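Local coordinates for thioredoxin family protein (Streptococcus pneumoniae, PDB 2YP6) that probably acts as a surface-exposed thioredoxin-fold lipoprotein oxidoreductase that helps the bacterium withstand extracellular oxidative stress, at residues F67-W80 against D101-E115. Numbering follows the deposited sequence.
With C6W (3-Cyclohexyl-1-Propylphosphocholine), chain E.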
loop_
_atom_site.group_PDB
_atom_site.type_symbol
_atom_site.label_atom_id
_atom_site.label_comp_id
_atom_site.label_asym_id
_atom_site.label_seq_id
_atom_site.Cartn_x
_atom_site.Cartn_y
_atom_site.Cartn_z
ATOM N N PHE A 67 5.443 12.196 -1.264
ATOM C CA PHE A 67 4.549 12.071 -2.418
ATOM C C PHE A 67 3.534 13.201 -2.527
ATOM O O PHE A 67 2.524 13.085 -3.220
ATOM C CB PHE A 67 3.836 10.716 -2.359
ATOM C CG PHE A 67 4.785 9.580 -2.438
ATOM C CD1 PHE A 67 5.245 9.137 -3.657
ATOM C CD2 PHE A 67 5.309 9.031 -1.279
ATOM C CE1 PHE A 67 6.177 8.105 -3.722
ATOM C CE2 PHE A 67 6.223 8.000 -1.333
ATOM C CZ PHE A 67 6.677 7.556 -2.556
ATOM N N LYS A 68 3.862 14.329 -1.918
ATOM C CA LYS A 68 3.004 15.502 -2.013
ATOM C C LYS A 68 2.799 15.866 -3.463
ATOM O O LYS A 68 3.757 15.893 -4.262
ATOM C CB LYS A 68 3.593 16.663 -1.224
ATOM C CG LYS A 68 3.027 16.645 0.192
ATOM C CD LYS A 68 3.703 17.612 1.102
ATOM C CE LYS A 68 2.702 18.603 1.595
ATOM N NZ LYS A 68 1.739 17.934 2.517
ATOM N N GLY A 69 1.532 16.084 -3.803
ATOM C CA GLY A 69 1.131 16.376 -5.171
ATOM C C GLY A 69 0.866 15.160 -6.039
ATOM O O GLY A 69 0.307 15.291 -7.130
ATOM N N LYS A 70 1.297 13.979 -5.598
ATOM C CA LYS A 70 0.995 12.735 -6.298
ATOM C C LYS A 70 -0.154 12.051 -5.581
ATOM O O LYS A 70 -0.198 12.044 -4.359
ATOM C CB LYS A 70 2.200 11.764 -6.314
ATOM C CG LYS A 70 3.456 12.290 -7.003
ATOM C CD LYS A 70 3.176 12.683 -8.452
ATOM C CE LYS A 70 3.087 11.488 -9.399
ATOM N NZ LYS A 70 2.933 11.953 -10.823
ATOM N N LYS A 71 -1.096 11.505 -6.342
ATOM C CA LYS A 71 -2.094 10.610 -5.790
ATOM C C LYS A 71 -1.349 9.370 -5.326
ATOM O O LYS A 71 -0.279 9.051 -5.862
ATOM C CB LYS A 71 -3.147 10.292 -6.851
ATOM C CG LYS A 71 -3.877 11.556 -7.355
ATOM C CD LYS A 71 -4.776 11.322 -8.553
ATOM C CE LYS A 71 -5.266 12.639 -9.135
ATOM N NZ LYS A 71 -6.056 12.455 -10.366
ATOM N N VAL A 72 -1.894 8.667 -4.329
ATOM C CA VAL A 72 -1.207 7.499 -3.794
ATOM C C VAL A 72 -2.194 6.349 -3.648
ATOM O O VAL A 72 -3.279 6.519 -3.138
ATOM C CB VAL A 72 -0.505 7.807 -2.440
ATOM C CG1 VAL A 72 0.079 6.562 -1.811
ATOM C CG2 VAL A 72 0.608 8.866 -2.627
ATOM N N TYR A 73 -1.785 5.182 -4.127
ATOM C CA TYR A 73 -2.518 3.919 -3.911
ATOM C C TYR A 73 -1.805 3.234 -2.756
ATOM O O TYR A 73 -0.659 2.804 -2.907
ATOM C CB TYR A 73 -2.432 3.131 -5.193
ATOM C CG TYR A 73 -3.116 1.768 -5.295
ATOM C CD1 TYR A 73 -2.835 0.722 -4.417
ATOM C CD2 TYR A 73 -3.970 1.507 -6.347
ATOM C CE1 TYR A 73 -3.430 -0.526 -4.576
ATOM C CE2 TYR A 73 -4.573 0.263 -6.508
ATOM C CZ TYR A 73 -4.290 -0.756 -5.613
ATOM O OH TYR A 73 -4.873 -2.013 -5.800
ATOM N N LEU A 74 -2.445 3.204 -1.578
ATOM C CA LEU A 74 -1.780 2.700 -0.366
ATOM C C LEU A 74 -2.464 1.431 0.072
ATOM O O LEU A 74 -3.622 1.483 0.457
ATOM C CB LEU A 74 -1.836 3.746 0.748
ATOM C CG LEU A 74 -1.132 3.395 2.049
ATOM C CD1 LEU A 74 0.365 3.272 1.877
ATOM C CD2 LEU A 74 -1.451 4.462 3.108
ATOM N N LYS A 75 -1.757 0.306 -0.020
ATOM C CA LYS A 75 -2.339 -1.001 0.279
ATOM C C LYS A 75 -1.716 -1.611 1.511
ATOM O O LYS A 75 -0.495 -1.769 1.589
ATOM C CB LYS A 75 -2.142 -1.956 -0.888
ATOM C CG LYS A 75 -2.744 -3.308 -0.704
ATOM C CD LYS A 75 -2.276 -4.264 -1.820
ATOM C CE LYS A 75 -3.046 -5.545 -1.825
ATOM N NZ LYS A 75 -4.395 -5.409 -2.451
ATOM N N PHE A 76 -2.569 -1.970 2.459
ATOM C CA PHE A 76 -2.152 -2.674 3.657
ATOM C C PHE A 76 -2.436 -4.148 3.455
ATOM O O PHE A 76 -3.545 -4.509 3.065
ATOM C CB PHE A 76 -2.914 -2.142 4.889
ATOM C CG PHE A 76 -2.531 -0.734 5.272
ATOM C CD1 PHE A 76 -3.110 0.362 4.626
ATOM C CD2 PHE A 76 -1.575 -0.499 6.236
ATOM C CE1 PHE A 76 -2.762 1.620 4.946
ATOM C CE2 PHE A 76 -1.219 0.770 6.567
ATOM C CZ PHE A 76 -1.805 1.848 5.922
ATOM N N TRP A 77 -1.452 -4.988 3.723
ATOM C CA TRP A 77 -1.586 -6.409 3.457
ATOM C C TRP A 77 -0.686 -7.273 4.336
ATOM O O TRP A 77 0.039 -6.773 5.174
ATOM C CB TRP A 77 -1.332 -6.693 1.981
ATOM C CG TRP A 77 0.088 -6.483 1.477
ATOM C CD1 TRP A 77 0.752 -5.309 1.345
ATOM C CD2 TRP A 77 0.989 -7.509 1.015
ATOM N NE1 TRP A 77 2.023 -5.528 0.838
ATOM C CE2 TRP A 77 2.182 -6.872 0.618
ATOM C CE3 TRP A 77 0.889 -8.896 0.895
ATOM C CZ2 TRP A 77 3.275 -7.584 0.119
ATOM C CZ3 TRP A 77 1.972 -9.595 0.387
ATOM C CH2 TRP A 77 3.145 -8.941 0.002
ATOM N N ALA A 78 -0.777 -8.582 4.144
ATOM C CA ALA A 78 0.060 -9.536 4.877
ATOM C C ALA A 78 0.279 -10.772 4.022
ATOM O O ALA A 78 -0.612 -11.173 3.259
ATOM C CB ALA A 78 -0.594 -9.913 6.187
ATOM N N SER A 79 1.454 -11.381 4.171
ATOM C CA SER A 79 1.835 -12.544 3.389
ATOM C C SER A 79 0.961 -13.742 3.720
ATOM O O SER A 79 0.813 -14.609 2.874
ATOM C CB SER A 79 3.314 -12.905 3.626
ATOM O OG SER A 79 3.492 -13.443 4.923
ATOM N N TRP A 80 0.378 -13.777 4.927
ATOM C CA TRP A 80 -0.461 -14.907 5.346
ATOM C C TRP A 80 -1.890 -14.846 4.853
ATOM O O TRP A 80 -2.647 -15.787 5.023
ATOM C CB TRP A 80 -0.485 -15.045 6.883
ATOM C CG TRP A 80 -0.778 -13.790 7.649
ATOM C CD1 TRP A 80 0.133 -12.988 8.284
ATOM C CD2 TRP A 80 -2.067 -13.189 7.883
ATOM N NE1 TRP A 80 -0.503 -11.942 8.888
ATOM C CE2 TRP A 80 -1.845 -12.032 8.651
ATOM C CE3 TRP A 80 -3.373 -13.518 7.513
ATOM C CZ2 TRP A 80 -2.888 -11.196 9.058
ATOM C CZ3 TRP A 80 -4.407 -12.691 7.926
ATOM C CH2 TRP A 80 -4.157 -11.547 8.690
ATOM N N ASP A 101 -0.614 9.139 -12.722
ATOM C CA ASP A 101 -0.469 10.299 -11.852
ATOM C C ASP A 101 -0.570 9.874 -10.388
ATOM O O ASP A 101 -0.694 10.734 -9.477
ATOM C CB ASP A 101 -1.473 11.407 -12.199
ATOM C CG ASP A 101 -2.915 11.017 -11.923
ATOM O OD1 ASP A 101 -3.203 9.825 -11.663
ATOM O OD2 ASP A 101 -3.768 11.913 -11.955
ATOM N N PHE A 102 -0.485 8.559 -10.162
ATOM C CA PHE A 102 -0.420 8.032 -8.815
ATOM C C PHE A 102 0.797 7.126 -8.590
ATOM O O PHE A 102 1.313 6.529 -9.518
ATOM C CB PHE A 102 -1.702 7.272 -8.445
ATOM C CG PHE A 102 -1.993 6.070 -9.303
ATOM C CD1 PHE A 102 -2.694 6.204 -10.493
ATOM C CD2 PHE A 102 -1.620 4.796 -8.891
ATOM C CE1 PHE A 102 -2.995 5.095 -11.271
ATOM C CE2 PHE A 102 -1.922 3.684 -9.671
ATOM C CZ PHE A 102 -2.614 3.853 -10.868
ATOM N N GLU A 103 1.224 7.064 -7.346
ATOM C CA GLU A 103 2.288 6.189 -6.889
ATOM C C GLU A 103 1.654 5.052 -6.118
ATOM O O GLU A 103 0.679 5.259 -5.382
ATOM C CB GLU A 103 3.218 6.966 -5.963
ATOM C CG GLU A 103 4.096 6.115 -5.032
ATOM C CD GLU A 103 5.402 5.614 -5.684
ATOM O OE1 GLU A 103 5.805 6.193 -6.730
ATOM O OE2 GLU A 103 6.007 4.635 -5.135
ATOM N N ILE A 104 2.231 3.869 -6.251
ATOM C CA ILE A 104 1.823 2.711 -5.472
ATOM C C ILE A 104 2.775 2.456 -4.294
ATOM O O ILE A 104 4.008 2.389 -4.473
ATOM C CB ILE A 104 1.779 1.441 -6.358
ATOM C CG1 ILE A 104 0.764 1.630 -7.478
ATOM C CG2 ILE A 104 1.491 0.241 -5.518
ATOM C CD1 ILE A 104 1.011 0.763 -8.700
ATOM N N LEU A 105 2.192 2.301 -3.104
ATOM C CA LEU A 105 2.928 1.950 -1.889
ATOM C C LEU A 105 2.143 0.877 -1.177
ATOM O O LEU A 105 0.908 0.954 -1.086
ATOM C CB LEU A 105 3.059 3.124 -0.914
ATOM C CG LEU A 105 3.842 4.348 -1.360
ATOM C CD1 LEU A 105 3.781 5.430 -0.280
ATOM C CD2 LEU A 105 5.266 3.984 -1.684
ATOM N N THR A 106 2.843 -0.137 -0.684
ATOM C CA THR A 106 2.182 -1.156 0.116
ATOM C C THR A 106 2.883 -1.238 1.453
ATOM O O THR A 106 4.055 -0.902 1.539
ATOM C CB THR A 106 2.119 -2.531 -0.570
ATOM O OG1 THR A 106 3.364 -3.228 -0.404
ATOM C CG2 THR A 106 1.771 -2.380 -2.055
ATOM N N VAL A 107 2.145 -1.682 2.471
ATOM C CA VAL A 107 2.616 -1.746 3.842
ATOM C C VAL A 107 2.316 -3.117 4.458
ATOM O O VAL A 107 1.181 -3.615 4.376
ATOM C CB VAL A 107 1.945 -0.658 4.713
ATOM C CG1 VAL A 107 2.611 -0.600 6.113
ATOM C CG2 VAL A 107 1.969 0.721 4.018
ATOM N N ILE A 108 3.341 -3.720 5.052
ATOM C CA ILE A 108 3.179 -4.917 5.877
ATOM C C ILE A 108 3.686 -4.585 7.279
ATOM O O ILE A 108 4.327 -3.566 7.498
ATOM C CB ILE A 108 3.930 -6.146 5.321
ATOM C CG1 ILE A 108 5.425 -5.903 5.337
ATOM C CG2 ILE A 108 3.478 -6.478 3.916
ATOM C CD1 ILE A 108 6.297 -7.140 5.137
ATOM N N ALA A 109 3.393 -5.465 8.224
ATOM C CA ALA A 109 3.831 -5.316 9.598
ATOM C C ALA A 109 4.715 -6.510 9.916
ATOM O O ALA A 109 4.230 -7.537 10.427
ATOM C CB ALA A 109 2.638 -5.276 10.515
ATOM N N PRO A 110 6.006 -6.410 9.570
ATOM C CA PRO A 110 6.867 -7.590 9.644
ATOM C C PRO A 110 6.945 -8.149 11.073
ATOM O O PRO A 110 7.044 -7.389 12.032
ATOM C CB PRO A 110 8.226 -7.094 9.154
ATOM C CG PRO A 110 8.149 -5.635 9.105
ATOM C CD PRO A 110 6.719 -5.215 9.084
ATOM N N GLY A 111 6.844 -9.472 11.187
ATOM C CA GLY A 111 6.925 -10.136 12.478
ATOM C C GLY A 111 5.711 -9.974 13.370
ATOM O O GLY A 111 5.637 -10.569 14.450
ATOM N N ILE A 112 4.745 -9.176 12.940
ATOM C CA ILE A 112 3.627 -8.870 13.803
ATOM C C ILE A 112 2.419 -9.717 13.459
ATOM O O ILE A 112 2.027 -9.829 12.287
ATOM C CB ILE A 112 3.302 -7.372 13.775
ATOM C CG1 ILE A 112 4.487 -6.625 14.397
ATOM C CG2 ILE A 112 2.031 -7.090 14.543
ATOM C CD1 ILE A 112 4.471 -5.200 14.200
ATOM N N GLN A 113 1.864 -10.324 14.506
ATOM C CA GLN A 113 0.672 -11.165 14.408
ATOM C C GLN A 113 0.779 -12.172 13.272
ATOM O O GLN A 113 -0.151 -12.343 12.474
ATOM C CB GLN A 113 -0.599 -10.311 14.261
ATOM C CG GLN A 113 -1.766 -10.876 15.036
ATOM C CD GLN A 113 -1.596 -10.796 16.547
ATOM O OE1 GLN A 113 -0.598 -10.278 17.050
ATOM N NE2 GLN A 113 -2.568 -11.319 17.277
ATOM N N GLY A 114 1.928 -12.830 13.191
ATOM C CA GLY A 114 2.104 -13.911 12.249
ATOM C C GLY A 114 2.789 -13.563 10.952
ATOM O O GLY A 114 3.123 -14.468 10.203
ATOM N N GLU A 115 3.002 -12.284 10.663
ATOM C CA GLU A 115 3.763 -11.917 9.479
ATOM C C GLU A 115 5.189 -12.438 9.602
ATOM O O GLU A 115 5.706 -12.661 10.703
ATOM C CB GLU A 115 3.756 -10.398 9.289
ATOM C CG GLU A 115 4.455 -9.887 8.053
ATOM C CD GLU A 115 3.882 -10.476 6.770
ATOM O OE1 GLU A 115 2.847 -9.959 6.287
ATOM O OE2 GLU A 115 4.452 -11.472 6.259
HETATM C C2 C6W E . -3.445 -16.226 10.549
HETATM C C3 C6W E . -1.424 -14.909 11.626
HETATM C C1 C6W E . -3.165 -16.004 12.892
HETATM C C4 C6W E . -3.230 -14.346 11.083
HETATM C C5 C6W E . -4.424 -13.818 11.903
HETATM C C10 C6W E . -2.839 -7.267 11.212
HETATM C CAI C6W E . -2.975 -6.913 13.663
HETATM C C13 C6W E . -1.748 -6.026 13.575
HETATM C C6 C6W E . -5.089 -10.369 14.198
HETATM C C7 C6W E . -4.343 -9.843 12.957
HETATM C C9 C6W E . -3.494 -7.507 12.534
HETATM O O3 C6W E . -6.309 -14.013 14.241
HETATM P P C6W E . -5.211 -12.980 14.220
HETATM O O4 C6W E . -4.731 -13.064 15.628
HETATM O O1 C6W E . -4.068 -13.385 13.183
HETATM N N C6W E . -2.683 -15.625 11.582
HETATM O O2 C6W E . -5.807 -11.537 13.873
HETATM C C8 C6W E . -4.727 -8.385 12.645
HETATM C C12 C6W E . -1.138 -5.807 12.346
HETATM C C11 C6W E . -1.697 -6.445 11.125
HETATM O O HOH W 1 -1.001 13.887 -9.131
HETATM O O HOH W 2 1.687 -7.731 7.444
HETATM O O HOH W 3 0.657 -8.918 9.997
#
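S79 and E115 show how a thioredoxin-fold protein can tie the loop before its redox motif, the C81–C84 disulfide, to the loop that follows strand 102-108. The carboxylate of E115 grips S79 twice: OE1 takes the backbone N of S79 at 2.9 Å through its syn lone pair, while S79 OG donates to OE2 at 2.6 Å, again syn but tilted from the carboxylate plane. With CG anti to the backbone N (chi1 -177°), E115 bends at chi2 (58°), turning the carboxylate back to the serine. A water held by E115 OE1, W77 O and A109 N braces the same corner.

Two residues earlier, the W77 indole lies against two residues of strand 102-108. Its NE1 donates to T106 OG1 at 2.9 Å, the hydroxyl at the ring edge, 18° out of plane, while I108 CG2 covers one face in a CH-pi contact, 3.6 Å from the centroid of the five-membered ring. Edge and face fix the indole's rotation; T106 OG1 also bonds P134 O.

Beyond S79, W80 is sandwiched between A78 CB and C4 of the bound phosphocholine ligand, whose O4 Q113 NE2 reaches at 3.2 Å.

Between these ends and the K71 NZ–D101 OD2 salt bridge (2.8 Å), strands 71-76 and 102-108 run parallel in a continuous ladder. On one face of the sheet V107 CG2 meets L74 CD1 at 3.7 Å and lies over one face of the F76 ring, which F144 meets edge-to-face.

The pair forms the centre of the mixed sheet, joined by a right-handed beta-alpha-beta crossover through helices 82-86 and 88-96, and flanked by strands 154-158 and 135-137; helix 88-96 covers Y73, F102 and T106, and helix 120-127 packs on W77, I108 and E115.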